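Local structure of periplasmic binding protein (Agrobacterium tumefaciens str. B6, 5L9G) at residues 174-187 with 317-330. The protein binds the opine mannopine in the periplasm and probably delivers it to an ABC transporter for uptake. Numbering follows the deposited sequence.
Sequences RDKVYEFLSTEEGR and AVQYSVDPNFWAKH. With EDO (1,2-ethanediol), chain F.
The guanidinium of R187 lies flat on the imidazole of H330, the planes 16° and the group centres 3.9 Å apart, while its CD sits over that ring face. The arginine chain bends at chi3 (-50°), bringing the guanidinium nearly parallel to the histidine plane. NH1 donates to L181 O at 3.0 Å and, weakly, to S182 O, so the turn after helix 177-180 helps hold the rotation of the stacked group. A water accepting from K329 NZ and donating to S182 O links the segments here.

The Y178 ring reaches across to segment 317-330, held between D323 CB, 3.5 Å from the ring centroid, on one face and V177 CG1 on the other. The D323 carboxylate stands nearly perpendicular to the tyrosine ring, and its OD1 caps helix 324-343 by accepting from N325 N. D323 N donates to Y178 OH at 3.1 Å, and E164 is a further partner of that hydroxyl and of W327 NE1. F326 continues the apolar seam: its CB meets Y178 CD1 at 3.5 Å, the rings inclined at 47°, and its CE1 packs on L181 CB. V177 CG2 covers one face of Y320, whose CE2 edge meets Y178.

At the far end R174 NE donates to a water that also bridges A317 O and Q319 O, while NH1 forms a salt bridge with D246. The contact seats helix 177-180 and the start of helix 184-197 on the strand-to-helix passage 320-330. Strand 320-321 pairs in parallel with strand 240-256, and the V322 side chain lies about 9 Å from the bound mannopine, near the ligand site. The centre is mainly apolar, with the tyrosine hydroxyl tied to backbone and carboxylate, and the stack on H330 would probably favour a neutral imidazole.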
ATOM      1  N   ARG A 174       5.326  14.991 -11.607  1.00 39.49           N
ATOM      2  CA  ARG A 174       4.429  14.254 -10.706  1.00 39.41           C
ATOM      3  C   ARG A 174       2.953  14.415 -11.042  1.00 44.91           C
ATOM      4  O   ARG A 174       2.199  13.451 -10.935  1.00 45.32           O
ATOM      5  CB  ARG A 174       4.675  14.643  -9.241  1.00 39.56           C
ATOM      6  CG  ARG A 174       5.922  14.003  -8.670  1.00 39.24           C
ATOM      7  CD  ARG A 174       6.063  14.264  -7.190  1.00 41.30           C
ATOM      8  NE  ARG A 174       6.375  15.662  -6.864  1.00 43.76           N
ATOM      9  CZ  ARG A 174       7.592  16.118  -6.582  1.00 55.72           C
ATOM     10  NH1 ARG A 174       8.643  15.307  -6.633  1.00 44.01           N
ATOM     11  NH2 ARG A 174       7.770  17.388  -6.246  1.00 42.47           N
ATOM     12  N   ASP A 175       2.539  15.629 -11.459  1.00 43.44           N
ATOM     13  CA  ASP A 175       1.137  15.892 -11.782  1.00 44.95           C
ATOM     14  C   ASP A 175       0.709  15.345 -13.166  1.00 49.13           C
ATOM     15  O   ASP A 175      -0.460  15.487 -13.548  1.00 50.58           O
ATOM     16  CB  ASP A 175       0.839  17.402 -11.640  1.00 48.48           C
ATOM     17  CG  ASP A 175       1.585  18.332 -12.597  1.00 60.90           C
ATOM     18  OD1 ASP A 175       2.665  17.934 -13.112  1.00 59.65           O
ATOM     19  OD2 ASP A 175       1.114  19.468 -12.801  1.00 71.03           O
ATOM     20  N   LYS A 176       1.658  14.756 -13.927  1.00 43.96           N
ATOM     21  CA  LYS A 176       1.417  14.220 -15.277  1.00 44.99           C
ATOM     22  C   LYS A 176       1.681  12.692 -15.386  1.00 45.70           C
ATOM     23  O   LYS A 176       1.630  12.143 -16.488  1.00 45.26           O
ATOM     24  CB  LYS A 176       2.231  14.982 -16.342  1.00 47.92           C
ATOM     25  CG  LYS A 176       2.001  16.493 -16.367  1.00 62.54           C
ATOM     26  CD  LYS A 176       1.040  16.913 -17.456  1.00 76.61           C
ATOM     27  CE  LYS A 176       0.900  18.416 -17.544  1.00 88.61           C
ATOM     28  NZ  LYS A 176       0.040  18.967 -16.459  1.00 99.45           N
ATOM     29  N   VAL A 177       1.974  12.015 -14.269  1.00 41.74           N
ATOM     30  CA  VAL A 177       2.254  10.572 -14.285  1.00 40.59           C
ATOM     31  C   VAL A 177       1.236   9.782 -15.118  1.00 45.98           C
ATOM     32  O   VAL A 177       1.613   8.994 -15.992  1.00 46.32           O
ATOM     33  CB  VAL A 177       2.377   9.980 -12.841  1.00 42.51           C
ATOM     34  CG1 VAL A 177       2.380   8.453 -12.857  1.00 42.26           C
ATOM     35  CG2 VAL A 177       3.622  10.497 -12.140  1.00 41.34           C
ATOM     36  N   TYR A 178      -0.053   9.993 -14.834  1.00 43.94           N
ATOM     37  CA  TYR A 178      -1.103   9.202 -15.461  1.00 45.70           C
ATOM     38  C   TYR A 178      -1.514   9.712 -16.825  1.00 51.86           C
ATOM     39  O   TYR A 178      -2.073   8.937 -17.599  1.00 53.36           O
ATOM     40  CB  TYR A 178      -2.279   9.025 -14.514  1.00 45.69           C
ATOM     41  CG  TYR A 178      -1.891   8.212 -13.297  1.00 43.17           C
ATOM     42  CD1 TYR A 178      -1.666   6.841 -13.393  1.00 43.49           C
ATOM     43  CD2 TYR A 178      -1.670   8.825 -12.066  1.00 41.99           C
ATOM     44  CE1 TYR A 178      -1.311   6.083 -12.268  1.00 41.45           C
ATOM     45  CE2 TYR A 178      -1.349   8.073 -10.932  1.00 41.40           C
ATOM     46  CZ  TYR A 178      -1.166   6.703 -11.041  1.00 42.08           C
ATOM     47  OH  TYR A 178      -0.839   5.959  -9.930  1.00 39.85           O
ATOM     48  N   GLU A 179      -1.163  10.969 -17.162  1.00 49.40           N
ATOM     49  CA  GLU A 179      -1.372  11.501 -18.501  1.00 51.06           C
ATOM     50  C   GLU A 179      -0.339  10.807 -19.404  1.00 54.19           C
ATOM     51  O   GLU A 179      -0.675  10.377 -20.501  1.00 55.55           O
ATOM     52  CB  GLU A 179      -1.159  13.021 -18.508  1.00 52.68           C
ATOM     53  CG  GLU A 179      -2.328  13.801 -17.932  1.00 66.42           C
ATOM     54  CD  GLU A 179      -2.175  15.308 -18.019  1.00 91.60           C
ATOM     55  OE1 GLU A 179      -1.766  15.810 -19.091  1.00 83.87           O
ATOM     56  OE2 GLU A 179      -2.458  15.989 -17.006  1.00 90.25           O
ATOM     57  N   PHE A 180       0.903  10.644 -18.904  1.00 49.71           N
ATOM     58  CA  PHE A 180       1.995   9.965 -19.604  1.00 49.26           C
ATOM     59  C   PHE A 180       1.645   8.495 -19.834  1.00 52.41           C
ATOM     60  O   PHE A 180       1.846   7.992 -20.939  1.00 52.34           O
ATOM     61  CB  PHE A 180       3.317  10.080 -18.822  1.00 48.51           C
ATOM     62  CG  PHE A 180       4.493   9.368 -19.455  1.00 49.44           C
ATOM     63  CD1 PHE A 180       5.144   9.910 -20.555  1.00 54.20           C
ATOM     64  CD2 PHE A 180       4.934   8.145 -18.964  1.00 49.02           C
ATOM     65  CE1 PHE A 180       6.226   9.251 -21.142  1.00 55.15           C
ATOM     66  CE2 PHE A 180       6.013   7.484 -19.557  1.00 52.25           C
ATOM     67  CZ  PHE A 180       6.651   8.042 -20.642  1.00 52.29           C
ATOM     68  N   LEU A 181       1.109   7.814 -18.788  1.00 47.61           N
ATOM     69  CA  LEU A 181       0.723   6.403 -18.851  1.00 46.97           C
ATOM     70  C   LEU A 181      -0.635   6.168 -19.545  1.00 53.67           C
ATOM     71  O   LEU A 181      -1.039   5.011 -19.703  1.00 53.07           O
ATOM     72  CB  LEU A 181       0.713   5.799 -17.440  1.00 44.72           C
ATOM     73  CG  LEU A 181       2.060   5.675 -16.706  1.00 46.39           C
ATOM     74  CD1 LEU A 181       1.846   5.158 -15.298  1.00 44.19           C
ATOM     75  CD2 LEU A 181       3.056   4.786 -17.469  1.00 47.54           C
ATOM     76  N   SER A 182      -1.339   7.258 -19.959  1.00 51.60           N
ATOM     77  CA  SER A 182      -2.637   7.164 -20.635  1.00 54.55           C
ATOM     78  C   SER A 182      -2.498   6.631 -22.078  1.00 63.20           C
ATOM     79  O   SER A 182      -3.480   6.141 -22.647  1.00 65.23           O
ATOM     80  CB  SER A 182      -3.361   8.512 -20.618  1.00 57.20           C
ATOM     81  OG  SER A 182      -2.887   9.420 -21.603  1.00 60.66           O
ATOM     82  N   THR A 183      -1.284   6.740 -22.666  1.00 61.04           N
ATOM     83  CA  THR A 183      -0.997   6.282 -24.036  1.00 63.31           C
ATOM     84  C   THR A 183      -0.188   4.972 -24.031  1.00 65.69           C
ATOM     85  O   THR A 183       0.487   4.667 -23.041  1.00 61.60           O
ATOM     86  CB  THR A 183      -0.249   7.367 -24.859  1.00 69.64           C
ATOM     87  OG1 THR A 183       1.105   7.452 -24.423  1.00 64.32           O
ATOM     88  CG2 THR A 183      -0.918   8.738 -24.820  1.00 69.73           C
ATOM     89  N   GLU A 184      -0.218   4.239 -25.170  1.00 65.26           N
ATOM     90  CA  GLU A 184       0.539   3.000 -25.402  1.00 65.65           C
ATOM     91  C   GLU A 184       2.055   3.296 -25.386  1.00 67.58           C
ATOM     92  O   GLU A 184       2.817   2.533 -24.783  1.00 66.25           O
ATOM     93  CB  GLU A 184       0.108   2.340 -26.738  1.00 70.59           C
ATOM     94  CG  GLU A 184       0.865   1.060 -27.065  1.00 84.20           C
ATOM     95  CD  GLU A 184       0.021  -0.141 -27.435  1.00106.94           C
ATOM     96  OE1 GLU A 184      -0.694  -0.660 -26.547  1.00 86.56           O
ATOM     97  OE2 GLU A 184       0.116  -0.594 -28.598  1.00105.34           O
ATOM     98  N   GLU A 185       2.470   4.417 -26.025  1.00 63.47           N
ATOM     99  CA  GLU A 185       3.851   4.902 -26.096  1.00 61.88           C
ATOM    100  C   GLU A 185       4.442   5.068 -24.691  1.00 60.61           C
ATOM    101  O   GLU A 185       5.525   4.559 -24.424  1.00 58.92           O
ATOM    102  CB  GLU A 185       3.881   6.240 -26.867  1.00 64.47           C
ATOM    103  CG  GLU A 185       5.262   6.715 -27.283  1.00 74.99           C
ATOM    104  CD  GLU A 185       5.294   8.038 -28.030  1.00 95.18           C
ATOM    105  OE1 GLU A 185       4.484   8.935 -27.697  1.00 83.98           O
ATOM    106  OE2 GLU A 185       6.182   8.204 -28.898  1.00 85.94           O
ATOM    107  N   GLY A 186       3.725   5.778 -23.823  1.00 55.93           N
ATOM    108  CA  GLY A 186       4.136   6.026 -22.443  1.00 52.58           C
ATOM    109  C   GLY A 186       4.242   4.769 -21.599  1.00 55.43           C
ATOM    110  O   GLY A 186       5.188   4.616 -20.824  1.00 53.77           O
ATOM    111  N   ARG A 187       3.268   3.864 -21.745  1.00 53.76           N
ATOM    112  CA  ARG A 187       3.217   2.580 -21.037  1.00 53.28           C
ATOM    113  C   ARG A 187       4.392   1.685 -21.425  1.00 58.20           C
ATOM    114  O   ARG A 187       5.010   1.095 -20.557  1.00 58.32           O
ATOM    115  CB  ARG A 187       1.872   1.883 -21.284  1.00 54.30           C
ATOM    116  CG  ARG A 187       0.780   2.365 -20.338  1.00 56.53           C
ATOM    117  CD  ARG A 187      -0.495   1.530 -20.365  1.00 61.43           C
ATOM    118  NE  ARG A 187      -1.009   1.292 -21.716  1.00 60.31           N
ATOM    119  CZ  ARG A 187      -1.786   2.127 -22.404  1.00 75.65           C
ATOM    120  NH1 ARG A 187      -2.156   3.288 -21.877  1.00 58.01           N
ATOM    121  NH2 ARG A 187      -2.198   1.807 -23.623  1.00 70.45           N
ATOM    122  N   ALA A 317       2.739  17.571  -0.672  1.00 37.69           N
ATOM    123  CA  ALA A 317       3.293  18.532  -1.632  1.00 38.28           C
ATOM    124  C   ALA A 317       4.349  17.944  -2.577  1.00 39.80           C
ATOM    125  O   ALA A 317       4.481  18.432  -3.699  1.00 40.98           O
ATOM    126  CB  ALA A 317       3.862  19.739  -0.904  1.00 39.76           C
ATOM    127  N   VAL A 318       5.074  16.885  -2.144  1.00 34.46           N
ATOM    128  CA  VAL A 318       6.138  16.281  -2.958  1.00 33.41           C
ATOM    129  C   VAL A 318       5.763  14.893  -3.482  1.00 36.93           C
ATOM    130  O   VAL A 318       6.606  14.198  -4.065  1.00 36.34           O
ATOM    131  CB  VAL A 318       7.509  16.278  -2.234  1.00 36.13           C
ATOM    132  CG1 VAL A 318       7.981  17.716  -1.993  1.00 36.59           C
ATOM    133  CG2 VAL A 318       7.467  15.462  -0.931  1.00 34.66           C
ATOM    134  N   GLN A 319       4.478  14.524  -3.315  1.00 34.10           N
ATOM    135  CA  GLN A 319       3.945  13.241  -3.748  1.00 33.35           C
ATOM    136  C   GLN A 319       2.910  13.436  -4.855  1.00 37.85           C
ATOM    137  O   GLN A 319       2.572  14.557  -5.237  1.00 36.22           O
ATOM    138  CB  GLN A 319       3.273  12.512  -2.545  1.00 34.49           C
ATOM    139  CG  GLN A 319       4.255  12.061  -1.472  1.00 34.11           C
ATOM    140  CD  GLN A 319       3.544  11.307  -0.389  1.00 36.66           C
ATOM    141  OE1 GLN A 319       3.258  10.110  -0.527  1.00 34.35           O
ATOM    142  NE2 GLN A 319       3.164  12.016   0.675  1.00 35.90           N
ATOM    143  N   TYR A 320       2.418  12.330  -5.385  1.00 35.90           N
ATOM    144  CA  TYR A 320       1.304  12.333  -6.328  1.00 37.07           C
ATOM    145  C   TYR A 320       0.412  11.175  -5.835  1.00 39.12           C
ATOM    146  O   TYR A 320       0.938  10.213  -5.270  1.00 37.89           O
ATOM    147  CB  TYR A 320       1.776  12.141  -7.789  1.00 38.19           C
ATOM    148  CG  TYR A 320       2.252  10.734  -8.051  1.00 37.17           C
ATOM    149  CD1 TYR A 320       3.496  10.304  -7.596  1.00 37.82           C
ATOM    150  CD2 TYR A 320       1.414   9.795  -8.645  1.00 38.54           C
ATOM    151  CE1 TYR A 320       3.904   8.986  -7.752  1.00 38.22           C
ATOM    152  CE2 TYR A 320       1.799   8.466  -8.776  1.00 39.63           C
ATOM    153  CZ  TYR A 320       3.058   8.074  -8.354  1.00 42.53           C
ATOM    154  OH  TYR A 320       3.449   6.770  -8.479  1.00 42.71           O
ATOM    155  N   SER A 321      -0.911  11.281  -6.019  1.00 38.63           N
ATOM    156  CA  SER A 321      -1.834  10.231  -5.568  1.00 39.15           C
ATOM    157  C   SER A 321      -1.954   9.096  -6.568  1.00 41.53           C
ATOM    158  O   SER A 321      -1.956   9.339  -7.781  1.00 41.24           O
ATOM    159  CB  SER A 321      -3.215  10.805  -5.283  1.00 43.57           C
ATOM    160  OG  SER A 321      -3.228  11.575  -4.094  1.00 47.35           O
ATOM    161  N   VAL A 322      -2.102   7.850  -6.066  1.00 37.13           N
ATOM    162  CA  VAL A 322      -2.357   6.698  -6.952  1.00 37.48           C
ATOM    163  C   VAL A 322      -3.673   6.985  -7.711  1.00 40.74           C
ATOM    164  O   VAL A 322      -4.572   7.615  -7.145  1.00 40.99           O
ATOM    165  CB  VAL A 322      -2.404   5.347  -6.160  1.00 40.32           C
ATOM    166  CG1 VAL A 322      -3.551   5.314  -5.149  1.00 40.32           C
ATOM    167  CG2 VAL A 322      -2.461   4.129  -7.086  1.00 40.53           C
ATOM    168  N   ASP A 323      -3.781   6.549  -8.973  1.00 38.21           N
ATOM    169  CA  ASP A 323      -5.007   6.754  -9.722  1.00 40.04           C
ATOM    170  C   ASP A 323      -5.688   5.419  -9.970  1.00 45.07           C
ATOM    171  O   ASP A 323      -5.272   4.683 -10.866  1.00 44.98           O
ATOM    172  CB  ASP A 323      -4.774   7.518 -11.042  1.00 42.23           C
ATOM    173  CG  ASP A 323      -6.045   7.909 -11.793  1.00 52.16           C
ATOM    174  OD1 ASP A 323      -7.163   7.547 -11.322  1.00 50.04           O
ATOM    175  OD2 ASP A 323      -5.926   8.552 -12.847  1.00 54.32           O
ATOM    176  N   PRO A 324      -6.744   5.096  -9.191  1.00 44.67           N
ATOM    177  CA  PRO A 324      -7.447   3.811  -9.398  1.00 46.63           C
ATOM    178  C   PRO A 324      -8.044   3.663 -10.801  1.00 54.03           C
ATOM    179  O   PRO A 324      -8.159   2.533 -11.271  1.00 55.75           O
ATOM    180  CB  PRO A 324      -8.529   3.802  -8.319  1.00 48.56           C
ATOM    181  CG  PRO A 324      -8.073   4.802  -7.300  1.00 51.56           C
ATOM    182  CD  PRO A 324      -7.339   5.862  -8.078  1.00 46.70           C
ATOM    183  N   ASN A 325      -8.400   4.784 -11.475  1.00 51.24           N
ATOM    184  CA  ASN A 325      -8.940   4.755 -12.844  1.00 54.00           C
ATOM    185  C   ASN A 325      -7.923   4.177 -13.831  1.00 56.88           C
ATOM    186  O   ASN A 325      -8.321   3.437 -14.723  1.00 58.24           O
ATOM    187  CB  ASN A 325      -9.416   6.140 -13.289  1.00 55.77           C
ATOM    188  CG  ASN A 325     -10.572   6.705 -12.488  1.00 76.44           C
ATOM    189  OD1 ASN A 325     -10.678   7.918 -12.279  1.00 74.55           O
ATOM    190  ND2 ASN A 325     -11.460   5.849 -12.005  1.00 67.16           N
ATOM    191  N   PHE A 326      -6.610   4.472 -13.641  1.00 50.53           N
ATOM    192  CA  PHE A 326      -5.553   3.915 -14.487  1.00 49.24           C
ATOM    193  C   PHE A 326      -5.520   2.395 -14.288  1.00 51.89           C
ATOM    194  O   PHE A 326      -5.497   1.637 -15.260  1.00 51.83           O
ATOM    195  CB  PHE A 326      -4.172   4.498 -14.130  1.00 48.44           C
ATOM    196  CG  PHE A 326      -3.042   3.798 -14.858  1.00 49.49           C
ATOM    197  CD1 PHE A 326      -2.747   4.109 -16.186  1.00 51.75           C
ATOM    198  CD2 PHE A 326      -2.302   2.800 -14.233  1.00 50.45           C
ATOM    199  CE1 PHE A 326      -1.739   3.428 -16.870  1.00 52.64           C
ATOM    200  CE2 PHE A 326      -1.296   2.118 -14.923  1.00 53.24           C
ATOM    201  CZ  PHE A 326      -1.020   2.438 -16.236  1.00 51.68           C
ATOM    202  N   TRP A 327      -5.480   1.966 -13.013  1.00 49.32           N
ATOM    203  CA  TRP A 327      -5.415   0.563 -12.632  1.00 48.56           C
ATOM    204  C   TRP A 327      -6.685  -0.205 -13.015  1.00 54.93           C
ATOM    205  O   TRP A 327      -6.591  -1.383 -13.344  1.00 54.37           O
ATOM    206  CB  TRP A 327      -5.033   0.438 -11.159  1.00 45.93           C
ATOM    207  CG  TRP A 327      -3.608   0.871 -10.980  1.00 45.21           C
ATOM    208  CD1 TRP A 327      -3.169   2.111 -10.613  1.00 46.88           C
ATOM    209  CD2 TRP A 327      -2.452   0.146 -11.411  1.00 45.12           C
ATOM    210  NE1 TRP A 327      -1.794   2.171 -10.705  1.00 45.89           N
ATOM    211  CE2 TRP A 327      -1.329   0.977 -11.197  1.00 47.44           C
ATOM    212  CE3 TRP A 327      -2.249  -1.156 -11.907  1.00 47.69           C
ATOM    213  CZ2 TRP A 327      -0.028   0.568 -11.505  1.00 46.01           C
ATOM    214  CZ3 TRP A 327      -0.958  -1.562 -12.197  1.00 49.34           C
ATOM    215  CH2 TRP A 327       0.137  -0.716 -11.976  1.00 48.16           C
ATOM    216  N   ALA A 328      -7.835   0.473 -13.091  1.00 53.04           N
ATOM    217  CA  ALA A 328      -9.090  -0.146 -13.540  1.00 54.92           C
ATOM    218  C   ALA A 328      -8.974  -0.589 -15.013  1.00 59.15           C
ATOM    219  O   ALA A 328      -9.519  -1.619 -15.415  1.00 60.94           O
ATOM    220  CB  ALA A 328     -10.237   0.849 -13.393  1.00 56.52           C
ATOM    221  N   LYS A 329      -8.249   0.191 -15.803  1.00 55.21           N
ATOM    222  CA  LYS A 329      -8.090  -0.020 -17.232  1.00 56.90           C
ATOM    223  C   LYS A 329      -6.864  -0.864 -17.625  1.00 60.89           C
ATOM    224  O   LYS A 329      -6.963  -1.656 -18.554  1.00 62.60           O
ATOM    225  CB  LYS A 329      -8.060   1.370 -17.912  1.00 58.64           C
ATOM    226  CG  LYS A 329      -8.211   1.402 -19.392  1.00 68.39           C
ATOM    227  CD  LYS A 329      -8.206   2.854 -19.880  1.00 71.36           C
ATOM    228  CE  LYS A 329      -8.178   2.917 -21.369  1.00 71.55           C
ATOM    229  NZ  LYS A 329      -8.163   4.330 -21.857  1.00 80.99           N
ATOM    230  N   HIS A 330      -5.716  -0.700 -16.940  1.00 57.57           N
ATOM    231  CA  HIS A 330      -4.478  -1.347 -17.381  1.00 57.20           C
ATOM    232  C   HIS A 330      -3.836  -2.350 -16.431  1.00 59.81           C
ATOM    233  O   HIS A 330      -2.729  -2.810 -16.736  1.00 58.18           O
ATOM    234  CB  HIS A 330      -3.451  -0.264 -17.753  1.00 57.10           C
ATOM    235  CG  HIS A 330      -3.944   0.659 -18.818  1.00 62.02           C
ATOM    236  ND1 HIS A 330      -4.329   1.952 -18.524  1.00 63.24           N
ATOM    237  CD2 HIS A 330      -4.134   0.433 -20.139  1.00 65.69           C
ATOM    238  CE1 HIS A 330      -4.706   2.485 -19.675  1.00 63.80           C
ATOM    239  NE2 HIS A 330      -4.615   1.609 -20.675  1.00 66.09           N
TER
HETATM  240  C1  EDO F 404     -10.486  -2.439 -18.869  1.00 65.20           C
HETATM  241  O1  EDO F 404     -11.253  -1.372 -18.306  1.00 64.69           O
HETATM  242  C2  EDO F 404      -9.646  -1.926 -20.071  1.00 64.13           C
HETATM  243  O2  EDO F 404      -8.824  -2.947 -20.622  1.00 65.02           O
HETATM  244  O   HOH W   1       3.981  16.855  -6.035  1.00 52.46           O
HETATM  245  O   HOH W   2      -5.538   5.098 -21.051  1.00 57.07           O